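Tubulin-specific chaperone (Trypanosoma brucei, PDB 4B6W) probably binds alpha-tubulin as tubulin-binding cofactor B, a chaperone of the tubulin-folding pathway, of which this chain is the ubiquitin-like domain. Local coordinates at residues S1-H9 / V16-A24; T40-D51 / F76-P85. All coordinates share one frame; numbering follows the deposited sequence.

Contact 1 (S1-H9 / V16-A24)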
loop_
_atom_site.group_PDB
_atom_site.type_symbol
_atom_site.label_atom_id
_atom_site.label_comp_id
_atom_site.label_asym_id
_atom_site.label_seq_id
_atom_site.Cartn_x
_atom_site.Cartn_y
_atom_site.Cartn_z
ATOM N N SER A 1 6.065 8.387 -13.705
ATOM C CA SER A 1 4.670 8.890 -13.432
ATOM C C SER A 1 3.639 7.841 -12.917
ATOM O O SER A 1 2.675 8.216 -12.244
ATOM C CB SER A 1 4.132 9.568 -14.673
ATOM O OG SER A 1 2.933 10.274 -14.418
ATOM N N VAL A 2 3.829 6.550 -13.227
ATOM C CA VAL A 2 3.003 5.464 -12.663
ATOM C C VAL A 2 3.907 4.297 -12.246
ATOM O O VAL A 2 4.899 4.039 -12.912
ATOM C CB VAL A 2 1.957 4.928 -13.695
ATOM C CG1 VAL A 2 1.338 3.585 -13.234
ATOM C CG2 VAL A 2 0.839 5.957 -13.954
ATOM N N VAL A 3 3.557 3.581 -11.177
ATOM C CA VAL A 3 4.338 2.431 -10.696
ATOM C C VAL A 3 3.559 1.126 -10.690
ATOM O O VAL A 3 2.349 1.116 -10.514
ATOM C CB VAL A 3 4.901 2.657 -9.256
ATOM C CG1 VAL A 3 6.088 3.640 -9.304
ATOM C CG2 VAL A 3 3.804 3.133 -8.285
ATOM N N LYS A 4 4.281 0.035 -10.909
ATOM C CA LYS A 4 3.777 -1.318 -10.762
ATOM C C LYS A 4 4.245 -1.841 -9.409
ATOM O O LYS A 4 5.449 -1.946 -9.186
ATOM C CB LYS A 4 4.344 -2.222 -11.870
ATOM C CG LYS A 4 3.732 -3.621 -11.918
ATOM C CD LYS A 4 4.351 -4.473 -13.047
ATOM C CE LYS A 4 5.631 -5.148 -12.593
ATOM N NZ LYS A 4 5.783 -6.501 -13.174
ATOM N N VAL A 5 3.308 -2.159 -8.508
ATOM C CA VAL A 5 3.646 -2.719 -7.195
ATOM C C VAL A 5 2.829 -3.987 -6.913
ATOM O O VAL A 5 1.893 -4.317 -7.634
ATOM C CB VAL A 5 3.440 -1.666 -6.057
ATOM C CG1 VAL A 5 4.291 -0.485 -6.318
ATOM C CG2 VAL A 5 1.965 -1.210 -5.945
ATOM N N SER A 6 3.200 -4.720 -5.868
ATOM C CA SER A 6 2.334 -5.798 -5.400
ATOM C C SER A 6 1.741 -5.465 -4.032
ATOM O O SER A 6 2.196 -4.582 -3.346
ATOM C CB SER A 6 3.050 -7.160 -5.399
ATOM O OG SER A 6 4.325 -7.066 -4.826
ATOM N N LEU A 7 0.689 -6.164 -3.648
ATOM C CA LEU A 7 0.045 -5.899 -2.374
ATOM C C LEU A 7 0.070 -7.174 -1.584
ATOM O O LEU A 7 -0.256 -8.258 -2.118
ATOM C CB LEU A 7 -1.397 -5.466 -2.545
ATOM C CG LEU A 7 -1.747 -4.240 -3.366
ATOM C CD1 LEU A 7 -3.281 -4.108 -3.464
ATOM C CD2 LEU A 7 -1.137 -3.012 -2.744
ATOM N N THR A 8 0.453 -7.015 -0.318
ATOM C CA THR A 8 0.396 -8.052 0.682
ATOM C C THR A 8 -0.496 -7.549 1.837
ATOM O O THR A 8 -0.821 -6.373 1.905
ATOM C CB THR A 8 1.800 -8.395 1.195
ATOM O OG1 THR A 8 2.399 -7.213 1.754
ATOM C CG2 THR A 8 2.681 -8.920 0.063
ATOM N N HIS A 9 -0.873 -8.453 2.735
ATOM C CA HIS A 9 -1.838 -8.149 3.785
ATOM C C HIS A 9 -1.434 -8.809 5.087
ATOM O O HIS A 9 -1.284 -10.001 5.117
ATOM C CB HIS A 9 -3.227 -8.664 3.365
ATOM C CG HIS A 9 -4.321 -8.230 4.290
ATOM N ND1 HIS A 9 -5.239 -9.110 4.829
ATOM C CD2 HIS A 9 -4.634 -7.007 4.787
ATOM C CE1 HIS A 9 -6.068 -8.440 5.615
ATOM N NE2 HIS A 9 -5.710 -7.165 5.622
ATOM N N VAL A 16 -1.721 -9.581 -4.020
ATOM C CA VAL A 16 -2.074 -9.079 -5.359
ATOM C C VAL A 16 -0.764 -8.764 -6.116
ATOM O O VAL A 16 -0.048 -7.838 -5.766
ATOM C CB VAL A 16 -2.982 -7.844 -5.285
ATOM C CG1 VAL A 16 -3.390 -7.370 -6.703
ATOM C CG2 VAL A 16 -4.208 -8.140 -4.411
ATOM N N PRO A 17 -0.441 -9.553 -7.158
ATOM C CA PRO A 17 0.919 -9.510 -7.713
ATOM C C PRO A 17 1.286 -8.301 -8.542
ATOM O O PRO A 17 2.482 -7.974 -8.613
ATOM C CB PRO A 17 0.979 -10.753 -8.588
ATOM C CG PRO A 17 -0.197 -11.590 -8.136
ATOM C CD PRO A 17 -1.229 -10.613 -7.785
ATOM N N GLU A 18 0.304 -7.646 -9.159
ATOM C CA GLU A 18 0.576 -6.536 -10.055
ATOM C C GLU A 18 -0.458 -5.467 -9.831
ATOM O O GLU A 18 -1.633 -5.722 -10.010
ATOM C CB GLU A 18 0.426 -7.001 -11.495
ATOM C CG GLU A 18 1.667 -6.981 -12.328
ATOM C CD GLU A 18 1.372 -6.719 -13.790
ATOM O OE1 GLU A 18 0.549 -5.819 -14.098
ATOM O OE2 GLU A 18 2.004 -7.385 -14.621
ATOM N N LYS A 19 -0.053 -4.267 -9.475
ATOM C CA LYS A 19 -1.009 -3.163 -9.357
ATOM C C LYS A 19 -0.353 -1.917 -9.865
ATOM O O LYS A 19 0.814 -1.688 -9.596
ATOM C CB LYS A 19 -1.444 -2.942 -7.908
ATOM C CG LYS A 19 -2.334 -4.052 -7.365
ATOM C CD LYS A 19 -3.758 -4.013 -7.970
ATOM C CE LYS A 19 -4.592 -2.860 -7.394
ATOM N NZ LYS A 19 -5.952 -2.795 -8.012
ATOM N N ARG A 20 -1.095 -1.119 -10.615
ATOM C CA ARG A 20 -0.565 0.139 -11.117
ATOM C C ARG A 20 -1.261 1.291 -10.418
ATOM O O ARG A 20 -2.493 1.367 -10.424
ATOM C CB ARG A 20 -0.783 0.262 -12.615
ATOM C CG ARG A 20 -0.076 -0.790 -13.428
ATOM C CD ARG A 20 0.185 -0.317 -14.874
ATOM N NE ARG A 20 1.615 -0.473 -15.088
ATOM C CZ ARG A 20 2.475 0.467 -15.441
ATOM N NH1 ARG A 20 2.105 1.692 -15.747
ATOM N NH2 ARG A 20 3.742 0.139 -15.542
ATOM N N TYR A 21 -0.448 2.162 -9.827
ATOM C CA TYR A 21 -0.877 3.438 -9.222
ATOM C C TYR A 21 -0.115 4.628 -9.797
ATOM O O TYR A 21 1.067 4.526 -10.143
ATOM C CB TYR A 21 -0.644 3.395 -7.730
ATOM C CG TYR A 21 -1.505 2.356 -7.053
ATOM C CD1 TYR A 21 -2.904 2.499 -7.003
ATOM C CD2 TYR A 21 -0.944 1.226 -6.484
ATOM C CE1 TYR A 21 -3.710 1.553 -6.374
ATOM C CE2 TYR A 21 -1.744 0.279 -5.856
ATOM C CZ TYR A 21 -3.116 0.434 -5.799
ATOM O OH TYR A 21 -3.893 -0.536 -5.170
ATOM N N GLY A 22 -0.804 5.755 -9.880
ATOM C CA GLY A 22 -0.131 7.032 -10.136
ATOM C C GLY A 22 0.646 7.456 -8.899
ATOM O O GLY A 22 0.165 7.345 -7.798
ATOM N N LEU A 23 1.861 7.939 -9.071
ATOM C CA LEU A 23 2.625 8.491 -7.943
ATOM C C LEU A 23 1.974 9.765 -7.407
ATOM O O LEU A 23 2.177 10.131 -6.282
ATOM C CB LEU A 23 4.060 8.793 -8.383
ATOM C CG LEU A 23 4.943 7.603 -8.755
ATOM C CD1 LEU A 23 6.323 8.099 -9.282
ATOM C CD2 LEU A 23 5.106 6.718 -7.557
ATOM N N ALA A 24 1.194 10.436 -8.240
ATOM C CA ALA A 24 0.414 11.588 -7.808
ATOM C C ALA A 24 -0.782 11.209 -6.908
ATOM O O ALA A 24 -1.361 12.079 -6.281
ATOM C CB ALA A 24 -0.047 12.422 -9.037
HETATM O O HOH W 1 0.991 10.203 -11.323
#

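Contact 2 (T40-D51 / F76-P85)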
loop_
_atom_site.group_PDB
_atom_site.type_symbol
_atom_site.label_atom_id
_atom_site.label_comp_id
_atom_site.label_asym_id
_atom_site.label_seq_id
_atom_site.Cartn_x
_atom_site.Cartn_y
_atom_site.Cartn_z
ATOM N N THR A 40 -10.417 -4.714 4.376
ATOM C CA THR A 40 -10.228 -4.003 5.647
ATOM C C THR A 40 -10.781 -2.617 5.395
ATOM O O THR A 40 -10.427 -2.021 4.378
ATOM C CB THR A 40 -8.711 -3.814 6.012
ATOM O OG1 THR A 40 -8.048 -5.080 6.050
ATOM C CG2 THR A 40 -8.546 -3.128 7.392
ATOM N N PRO A 41 -11.630 -2.086 6.300
ATOM C CA PRO A 41 -11.951 -0.665 6.135
ATOM C C PRO A 41 -10.673 0.192 6.125
ATOM O O PRO A 41 -9.787 -0.032 6.923
ATOM C CB PRO A 41 -12.811 -0.333 7.357
ATOM C CG PRO A 41 -13.276 -1.638 7.888
ATOM C CD PRO A 41 -12.237 -2.657 7.515
ATOM N N PRO A 42 -10.581 1.155 5.205
ATOM C CA PRO A 42 -9.404 2.013 5.082
ATOM C C PRO A 42 -9.015 2.792 6.347
ATOM O O PRO A 42 -7.840 3.127 6.524
ATOM C CB PRO A 42 -9.805 2.971 3.960
ATOM C CG PRO A 42 -10.749 2.164 3.137
ATOM C CD PRO A 42 -11.550 1.414 4.122
ATOM N N GLU A 43 -9.996 3.077 7.194
ATOM C CA GLU A 43 -9.736 3.713 8.479
ATOM C C GLU A 43 -8.911 2.790 9.404
ATOM O O GLU A 43 -8.315 3.258 10.371
ATOM C CB GLU A 43 -11.055 4.154 9.139
ATOM C CG GLU A 43 -12.164 3.078 9.228
ATOM C CD GLU A 43 -13.108 3.016 8.007
ATOM O OE1 GLU A 43 -12.662 3.220 6.850
ATOM O OE2 GLU A 43 -14.310 2.734 8.222
ATOM N N TYR A 44 -8.870 1.493 9.094
ATOM C CA TYR A 44 -8.123 0.509 9.882
ATOM C C TYR A 44 -6.947 -0.089 9.123
ATOM O O TYR A 44 -6.517 -1.209 9.414
ATOM C CB TYR A 44 -9.069 -0.604 10.340
ATOM C CG TYR A 44 -10.091 -0.121 11.322
ATOM C CD1 TYR A 44 -9.710 0.360 12.570
ATOM C CD2 TYR A 44 -11.446 -0.124 11.001
ATOM C CE1 TYR A 44 -10.676 0.834 13.490
ATOM C CE2 TYR A 44 -12.403 0.338 11.897
ATOM C CZ TYR A 44 -12.013 0.812 13.132
ATOM O OH TYR A 44 -12.982 1.258 14.012
HETATM N N MSE A 45 -6.443 0.659 8.140
HETATM C CA MSE A 45 -5.259 0.278 7.381
HETATM C C MSE A 45 -4.142 1.262 7.620
HETATM O O MSE A 45 -4.342 2.490 7.569
HETATM C CB MSE A 45 -5.496 0.330 5.894
HETATM C CG MSE A 45 -6.504 -0.583 5.304
HETATM SE SE MSE A 45 -6.448 -0.249 3.315
HETATM C CE MSE A 45 -7.941 -1.441 2.761
ATOM N N GLN A 46 -2.955 0.701 7.830
ATOM C CA GLN A 46 -1.710 1.405 7.594
ATOM C C GLN A 46 -1.053 0.756 6.397
ATOM O O GLN A 46 -1.113 -0.451 6.252
ATOM C CB GLN A 46 -0.805 1.298 8.810
ATOM C CG GLN A 46 -1.329 2.075 9.980
ATOM C CD GLN A 46 -0.393 2.117 11.181
ATOM O OE1 GLN A 46 -0.773 2.655 12.217
ATOM N NE2 GLN A 46 0.802 1.541 11.068
ATOM N N LEU A 47 -0.460 1.577 5.526
ATOM C CA LEU A 47 0.333 1.118 4.368
ATOM C C LEU A 47 1.854 1.246 4.646
ATOM O O LEU A 47 2.367 2.331 4.891
ATOM C CB LEU A 47 -0.067 1.882 3.088
ATOM C CG LEU A 47 -1.532 1.769 2.542
ATOM C CD1 LEU A 47 -1.666 2.509 1.199
ATOM C CD2 LEU A 47 -2.096 0.321 2.418
ATOM N N GLN A 48 2.537 0.099 4.643
ATOM C CA GLN A 48 3.984 -0.012 4.779
ATOM C C GLN A 48 4.590 -0.139 3.362
ATOM O O GLN A 48 4.168 -0.997 2.602
ATOM C CB GLN A 48 4.306 -1.285 5.601
ATOM C CG GLN A 48 5.796 -1.546 5.831
ATOM C CD GLN A 48 6.064 -2.863 6.507
ATOM O OE1 GLN A 48 5.149 -3.622 6.825
ATOM N NE2 GLN A 48 7.338 -3.160 6.715
ATOM N N LEU A 49 5.562 0.692 3.009
ATOM C CA LEU A 49 6.178 0.624 1.683
ATOM C C LEU A 49 7.484 -0.123 1.885
ATOM O O LEU A 49 8.321 0.271 2.709
ATOM C CB LEU A 49 6.425 2.021 1.072
ATOM C CG LEU A 49 6.930 2.054 -0.391
ATOM C CD1 LEU A 49 5.915 1.432 -1.348
ATOM C CD2 LEU A 49 7.374 3.470 -0.851
ATOM N N ILE A 50 7.613 -1.247 1.172
ATOM C CA ILE A 50 8.801 -2.073 1.206
ATOM C C ILE A 50 9.425 -2.023 -0.181
ATOM O O ILE A 50 8.742 -2.132 -1.171
ATOM C CB ILE A 50 8.456 -3.524 1.583
ATOM C CG1 ILE A 50 7.667 -3.575 2.909
ATOM C CG2 ILE A 50 9.737 -4.383 1.706
ATOM C CD1 ILE A 50 6.782 -4.845 3.090
ATOM N N ASP A 51 10.727 -1.840 -0.280
ATOM C CA ASP A 51 11.334 -1.941 -1.598
ATOM C C ASP A 51 11.487 -3.402 -2.055
ATOM O O ASP A 51 11.122 -4.352 -1.354
ATOM C CB ASP A 51 12.648 -1.152 -1.657
ATOM C CG ASP A 51 13.844 -1.922 -1.146
ATOM O OD1 ASP A 51 13.651 -3.034 -0.616
ATOM O OD2 ASP A 51 14.984 -1.400 -1.294
ATOM N N PHE A 76 8.174 -2.443 -6.010
ATOM C CA PHE A 76 8.064 -2.210 -4.577
ATOM C C PHE A 76 6.802 -2.906 -4.087
ATOM O O PHE A 76 5.970 -3.285 -4.909
ATOM C CB PHE A 76 7.975 -0.713 -4.270
ATOM C CG PHE A 76 9.305 -0.014 -4.163
ATOM C CD1 PHE A 76 10.400 -0.426 -4.896
ATOM C CD2 PHE A 76 9.434 1.099 -3.356
ATOM C CE1 PHE A 76 11.611 0.241 -4.797
ATOM C CE2 PHE A 76 10.638 1.790 -3.265
ATOM C CZ PHE A 76 11.725 1.356 -3.982
ATOM N N VAL A 77 6.655 -3.048 -2.761
ATOM C CA VAL A 77 5.558 -3.806 -2.187
ATOM C C VAL A 77 4.840 -2.917 -1.207
ATOM O O VAL A 77 5.459 -2.300 -0.318
ATOM C CB VAL A 77 6.071 -5.091 -1.479
ATOM C CG1 VAL A 77 4.952 -5.824 -0.766
ATOM C CG2 VAL A 77 6.761 -6.014 -2.481
ATOM N N ILE A 78 3.533 -2.785 -1.390
ATOM C CA ILE A 78 2.743 -2.067 -0.407
ATOM C C ILE A 78 2.128 -3.150 0.471
ATOM O O ILE A 78 1.344 -3.989 -0.026
ATOM C CB ILE A 78 1.636 -1.221 -1.043
ATOM C CG1 ILE A 78 2.207 0.024 -1.737
ATOM C CG2 ILE A 78 0.645 -0.768 0.025
ATOM C CD1 ILE A 78 1.182 0.850 -2.470
ATOM N N HIS A 79 2.506 -3.154 1.758
ATOM C CA HIS A 79 2.015 -4.146 2.720
ATOM C C HIS A 79 0.926 -3.505 3.562
ATOM O O HIS A 79 1.117 -2.431 4.130
ATOM C CB HIS A 79 3.162 -4.663 3.582
ATOM C CG HIS A 79 2.741 -5.606 4.662
ATOM N ND1 HIS A 79 2.210 -6.855 4.400
ATOM C CD2 HIS A 79 2.801 -5.497 6.018
ATOM C CE1 HIS A 79 1.962 -7.473 5.543
ATOM N NE2 HIS A 79 2.313 -6.674 6.540
ATOM N N VAL A 80 -0.233 -4.152 3.611
ATOM C CA VAL A 80 -1.380 -3.609 4.332
ATOM C C VAL A 80 -1.452 -4.159 5.774
ATOM O O VAL A 80 -1.682 -5.354 5.976
ATOM C CB VAL A 80 -2.694 -3.906 3.549
ATOM C CG1 VAL A 80 -3.899 -3.334 4.261
ATOM C CG2 VAL A 80 -2.577 -3.369 2.117
ATOM N N VAL A 81 -1.251 -3.290 6.765
ATOM C CA VAL A 81 -1.346 -3.700 8.140
ATOM C C VAL A 81 -2.779 -3.463 8.618
ATOM O O VAL A 81 -3.304 -2.372 8.508
ATOM C CB VAL A 81 -0.318 -2.983 9.043
ATOM C CG1 VAL A 81 -0.331 -3.618 10.438
ATOM C CG2 VAL A 81 1.069 -3.052 8.431
ATOM N N ASP A 82 -3.406 -4.522 9.110
ATOM C CA ASP A 82 -4.811 -4.539 9.459
ATOM C C ASP A 82 -4.951 -4.260 10.952
ATOM O O ASP A 82 -4.496 -5.062 11.783
ATOM C CB ASP A 82 -5.422 -5.902 9.117
ATOM C CG ASP A 82 -6.953 -5.917 9.227
ATOM O OD1 ASP A 82 -7.476 -5.480 10.256
ATOM O OD2 ASP A 82 -7.646 -6.361 8.280
ATOM N N LEU A 83 -5.588 -3.136 11.278
ATOM C CA LEU A 83 -5.816 -2.713 12.668
ATOM C C LEU A 83 -7.275 -2.873 13.166
ATOM O O LEU A 83 -7.600 -2.411 14.270
ATOM C CB LEU A 83 -5.414 -1.239 12.833
ATOM C CG LEU A 83 -3.927 -0.866 12.817
ATOM C CD1 LEU A 83 -3.299 -1.145 11.492
ATOM C CD2 LEU A 83 -3.761 0.623 13.185
ATOM N N GLN A 84 -8.150 -3.518 12.388
ATOM C CA GLN A 84 -9.578 -3.482 12.725
ATOM C C GLN A 84 -9.848 -4.338 13.957
ATOM O O GLN A 84 -9.313 -5.435 14.072
ATOM C CB GLN A 84 -10.498 -3.831 11.533
ATOM C CG GLN A 84 -10.556 -5.283 11.083
ATOM C CD GLN A 84 -11.428 -5.475 9.828
ATOM O OE1 GLN A 84 -12.653 -5.371 9.887
ATOM N NE2 GLN A 84 -10.790 -5.774 8.697
ATOM N N PRO A 85 -10.657 -3.822 14.899
ATOM C CA PRO A 85 -10.813 -4.528 16.165
ATOM C C PRO A 85 -11.802 -5.697 16.098
ATOM O O PRO A 85 -12.356 -5.985 15.033
ATOM C CB PRO A 85 -11.306 -3.430 17.124
ATOM C CG PRO A 85 -11.631 -2.217 16.260
ATOM C CD PRO A 85 -11.527 -2.633 14.833
#

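Contact 1 (S1-H9 / V16-A24)
Val3, Val5 and Leu7 on strand 2-9 and Val16, Lys19 and Tyr21 on strand 16-22 form the inward face of this antiparallel pair, and their knobs fit one another in sequence. At the open end Val3 CG1 meets Leu23 CD2 at 3.7 Å; Leu23, one residue past the last pair (Val2 with Gly22), lies at about a right angle to the valine, its N bonded to Ser1 O. Next, Val5 CG2, set between its own backbone N and carbonyl carbon (chi1 -59°), butts against the edge of the Tyr21 ring, 3.8 Å from CD2. The ring runs on until its OH comes to 4.0 Å from Leu7 CD1, the two side chains crossing at about a right angle. That methyl also lies against Lys19 CG, before the lysine chain bends off toward His37 and Asn33; Asn33 receives the Tyr21 hydroxyl too. Leu7 CB against Val16 CB closes the row.

The other face is looser. Val2 CG1 lies obliquely to the Arg20 guanidinium. Lys4 CD rests on Glu18 CG at 3.7 Å. Lys4 NZ and Glu18 OE2 stay 4.1 Å apart, too far for a salt bridge.

Both backbone bonds form between Val3 and Tyr21, the one from Val3 N the straighter, but Lys19 N reaches Val5 O only weakly (129° at the hydrogen). Just beyond, the register slips by one residue before Leu7 pairs with Val16: a beta bulge, with Ser6 CB beside Val16 O. One water joins Ser1 O to Ala24 N. This is the N-terminal beta hairpin of the ubiquitin-like fold, its largely apolar face, through Leu7 and Tyr21, turned to helix 27-35.

Contact 2 (T40-D51 / F76-P85)
Leu47 and Val80 lie side by side in the middle of an antiparallel ladder of the ubiquitin-like beta-grasp sheet, where strand 45-50 runs along strand 77-82. Their methyls Leu47 CD2 and Val80 CG2 are 3.7 Å apart, and the same Leu47 methyl packs on Ile78 CG2. Selenomethionine Met45, extended beyond CG, brings its CG to Val80 CG1, and Leu49 CD1 reaches Ile78 CG1. This is the tight side: Met45, Leu47 and Val80 continue onto helix 27-35 through Val34 and Ile27. Six near-straight backbone bonds hold the pairs Gln46-Val81, Gln48-His79 and Ile50-Val77 without a break in register.

The opposite face, made by Gln46, Gln48, Ile50, Val77, His79 and Val81, is partly exposed and more loosely knit. Gln48 OE1 stands 3.1 Å from His79 CD2, oblique to the ring, but the hydrogen bonds go elsewhere: Gln48 NE2 to Thr56 OG1, His79 ND1 to Thr8 OG1. Ile50 CD1 touches His79 CB.

Aromatic rings mark both ends. The Phe76 ring has Asp51 CA 3.6 Å above its centre and Leu49 CG at its edge. At the far end Pro85 CD sits over one face of Tyr44, offset toward the rim, although Gln84 and Pro85 are poorly ordered. Nearby, Asp82 CG is anti to the backbone N (chi1 -170°), which swings the carboxylate across to Thr40. OD1 takes Gln84 N in an Asx turn, and OD2 accepts Gln84 NE2 through its syn lone pair. His9 NE2 of strand 2-9 bonds Thr40 OG1 as well. Thr40 OG1 donates to that same Asp82 OD2 at 2.6 Å, approaching from above the carboxylate plane.

In the fold
From the N terminus, the chain runs out along strand 2-9, turns and comes back along 15-22, so contact 1 closes a short local hairpin before anything else pairs. Helix 27-35 then crosses one face of the sheet. Contact 2 opens at 40-51 and closes only at 76-85, after an intervening excursion that includes strand 56-58. The two contacts thus follow in series, neither nested nor crossed. They are joined because strand 77-82 inserts parallel beside strand 2-9: Thr8 O lies 2.9 Å from Val80 N, a probable hydrogen bond. The hairpin and the 45-50/77-82 pair become one mixed sheet in the order 15-22, 2-9, 77-82, 45-50, 56-58.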